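Ribonucleoside-diphosphate reductase subunit beta (PDB 2RCC) probably serves as the diiron small subunit of a class I ribonucleotide reductase, which makes deoxyribonucleotides for DNA synthesis from the corresponding ribonucleotides. Local coordinates at residues Asn51-Phe56 / Asn214-Asp219. Numbering follows the deposited sequence.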
loop_
_atom_site.group_PDB
_atom_site.type_symbol
_atom_site.label_atom_id
_atom_site.label_comp_id
_atom_site.label_asym_id
_atom_site.label_seq_id
_atom_site.Cartn_x
_atom_site.Cartn_y
_atom_site.Cartn_z
ATOM N N ASN A 51 -9.248 10.458 4.759
ATOM C CA ASN A 51 -9.465 11.005 3.446
ATOM C C ASN A 51 -9.810 9.980 2.360
ATOM O O ASN A 51 -9.675 10.312 1.178
ATOM C CB ASN A 51 -8.165 11.695 3.000
ATOM C CG ASN A 51 -7.934 13.013 3.675
ATOM O OD1 ASN A 51 -8.786 13.522 4.421
ATOM N ND2 ASN A 51 -6.771 13.611 3.371
ATOM N N PHE A 52 -10.220 8.755 2.710
ATOM C CA PHE A 52 -10.488 7.732 1.694
ATOM C C PHE A 52 -11.537 8.225 0.690
ATOM O O PHE A 52 -12.533 8.819 1.084
ATOM C CB PHE A 52 -10.976 6.431 2.332
ATOM C CG PHE A 52 -11.182 5.318 1.340
ATOM C CD1 PHE A 52 -10.102 4.567 0.903
ATOM C CD2 PHE A 52 -12.442 5.040 0.821
ATOM C CE1 PHE A 52 -10.290 3.527 -0.018
ATOM C CE2 PHE A 52 -12.623 4.019 -0.109
ATOM C CZ PHE A 52 -11.537 3.278 -0.535
ATOM N N TRP A 53 -11.300 7.966 -0.598
ATOM C CA TRP A 53 -12.253 8.288 -1.659
ATOM C C TRP A 53 -11.984 7.353 -2.833
ATOM O O TRP A 53 -10.902 6.792 -2.940
ATOM C CB TRP A 53 -12.137 9.777 -2.120
ATOM C CG TRP A 53 -10.844 10.102 -2.770
ATOM C CD1 TRP A 53 -9.697 10.461 -2.135
ATOM C CD2 TRP A 53 -10.512 10.033 -4.172
ATOM N NE1 TRP A 53 -8.686 10.615 -3.036
ATOM C CE2 TRP A 53 -9.151 10.366 -4.292
ATOM C CE3 TRP A 53 -11.235 9.734 -5.335
ATOM C CZ2 TRP A 53 -8.509 10.432 -5.505
ATOM C CZ3 TRP A 53 -10.574 9.806 -6.566
ATOM C CH2 TRP A 53 -9.226 10.119 -6.626
ATOM N N THR A 54 -12.976 7.149 -3.685
ATOM C CA THR A 54 -12.758 6.409 -4.918
ATOM C C THR A 54 -13.491 7.154 -6.016
ATOM O O THR A 54 -14.441 7.875 -5.755
ATOM C CB THR A 54 -13.242 4.899 -4.910
ATOM O OG1 THR A 54 -14.647 4.828 -5.120
ATOM C CG2 THR A 54 -12.799 4.185 -3.634
ATOM N N PRO A 55 -13.061 6.980 -7.253
ATOM C CA PRO A 55 -13.802 7.684 -8.320
ATOM C C PRO A 55 -15.250 7.238 -8.523
ATOM O O PRO A 55 -16.027 7.976 -9.088
ATOM C CB PRO A 55 -12.954 7.403 -9.559
ATOM C CG PRO A 55 -12.221 6.165 -9.235
ATOM C CD PRO A 55 -11.920 6.218 -7.784
ATOM N N PHE A 56 -15.629 6.075 -7.995
ATOM C CA PHE A 56 -16.962 5.559 -8.154
ATOM C C PHE A 56 -18.033 6.328 -7.391
ATOM O O PHE A 56 -19.201 6.132 -7.663
ATOM C CB PHE A 56 -17.006 4.048 -7.812
ATOM C CG PHE A 56 -16.074 3.229 -8.664
ATOM C CD1 PHE A 56 -16.385 2.953 -9.980
ATOM C CD2 PHE A 56 -14.846 2.798 -8.172
ATOM C CE1 PHE A 56 -15.507 2.216 -10.798
ATOM C CE2 PHE A 56 -13.972 2.066 -8.977
ATOM C CZ PHE A 56 -14.314 1.772 -10.298
ATOM N N ASN A 214 -8.914 17.562 -7.327
ATOM C CA ASN A 214 -8.695 18.139 -6.021
ATOM C C ASN A 214 -8.482 17.065 -4.958
ATOM O O ASN A 214 -7.648 17.252 -4.088
ATOM C CB ASN A 214 -9.850 19.051 -5.663
ATOM C CG ASN A 214 -9.513 20.025 -4.547
ATOM O OD1 ASN A 214 -10.220 20.086 -3.554
ATOM N ND2 ASN A 214 -8.411 20.768 -4.694
ATOM N N TYR A 215 -9.225 15.948 -5.024
ATOM C CA TYR A 215 -8.953 14.809 -4.124
ATOM C C TYR A 215 -7.550 14.256 -4.355
ATOM O O TYR A 215 -6.839 13.984 -3.374
ATOM C CB TYR A 215 -9.967 13.716 -4.263
ATOM C CG TYR A 215 -11.400 14.077 -3.857
ATOM C CD1 TYR A 215 -11.704 15.204 -3.088
ATOM C CD2 TYR A 215 -12.436 13.225 -4.186
ATOM C CE1 TYR A 215 -13.029 15.476 -2.715
ATOM C CE2 TYR A 215 -13.727 13.482 -3.804
ATOM C CZ TYR A 215 -14.015 14.605 -3.071
ATOM O OH TYR A 215 -15.318 14.856 -2.687
ATOM N N ILE A 216 -7.171 14.098 -5.621
ATOM C CA ILE A 216 -5.810 13.662 -5.968
ATOM C C ILE A 216 -4.752 14.634 -5.412
ATOM O O ILE A 216 -3.786 14.217 -4.753
ATOM C CB ILE A 216 -5.601 13.508 -7.491
ATOM C CG1 ILE A 216 -6.439 12.350 -8.053
ATOM C CG2 ILE A 216 -4.070 13.327 -7.836
ATOM C CD1 ILE A 216 -6.610 12.291 -9.596
ATOM N N ASN A 217 -4.974 15.923 -5.651
ATOM C CA ASN A 217 -4.057 16.988 -5.241
ATOM C C ASN A 217 -3.945 17.043 -3.686
ATOM O O ASN A 217 -2.857 17.280 -3.167
ATOM C CB ASN A 217 -4.535 18.315 -5.879
ATOM C CG ASN A 217 -3.432 19.360 -6.099
ATOM O OD1 ASN A 217 -2.232 19.116 -5.971
ATOM N ND2 ASN A 217 -3.873 20.544 -6.511
ATOM N N ARG A 218 -5.051 16.800 -2.964
ATOM C CA ARG A 218 -5.074 16.728 -1.494
ATOM C C ARG A 218 -4.191 15.549 -0.999
ATOM O O ARG A 218 -3.396 15.686 -0.065
ATOM C CB ARG A 218 -6.504 16.558 -0.959
ATOM C CG ARG A 218 -6.604 16.107 0.526
ATOM C CD ARG A 218 -8.012 16.114 1.164
ATOM N NE ARG A 218 -9.116 15.145 0.882
ATOM C CZ ARG A 218 -9.153 13.985 0.183
ATOM N NH1 ARG A 218 -8.112 13.396 -0.464
ATOM N NH2 ARG A 218 -10.347 13.381 0.131
ATOM N N ASP A 219 -4.365 14.389 -1.616
ATOM C CA ASP A 219 -3.507 13.235 -1.307
ATOM C C ASP A 219 -2.040 13.589 -1.562
ATOM O O ASP A 219 -1.161 13.248 -0.778
ATOM C CB ASP A 219 -3.827 12.050 -2.202
ATOM C CG ASP A 219 -5.166 11.407 -1.917
ATOM O OD1 ASP A 219 -5.739 11.573 -0.846
ATOM O OD2 ASP A 219 -5.605 10.640 -2.784
#
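Trp53 reaches from the loop after helix 41-50 to Asp219 on helix 207-237, consistent with the Trp-Asp-His arrangement associated with radical transfer in class I ribonucleotide reductase small subunits of the ferritin-like fold. The indole NE1 donates to Asp219 OD2 at 3.1 Å, with an N-H...O angle of 155°. The acceptor lies near the ring plane, and the hydrogen is received on the syn side, though well out of the carboxylate plane. OD2 is also hydrogen-bonded to NE2 of His122, so one oxygen bridges the indole and a histidine that probably binds iron. With CG between the backbone N and the carbonyl carbon (chi1 65°), the indole presents one face to Tyr215 CB, a CH-pi contact 3.5 Å from the centroid of the five-membered ring. Ile216 CG1 meets the six-membered ring at CZ2, 3.8 Å away. A leucine in place of Trp53 would probably leave Asp219 OD2 without its indole donor, open a gap beneath Tyr215 CB and interrupt the hydrogen-bonded link to His122. Arg218 bends at chi3 (73°), stacking its guanidinium on the Asn51 amide with the planes nearly parallel; Asn51 CB lies over the guanidinium centre, 3.7 Å above its plane, and Asn51 ND2 lies alongside Arg218 CD at 3.6 Å. Arg218 NH1 forms a salt bridge of 3.0 Å with Asp219 OD1, while Trp53 CD1 lies 3.7 Å from the same NH1, at the guanidinium edge.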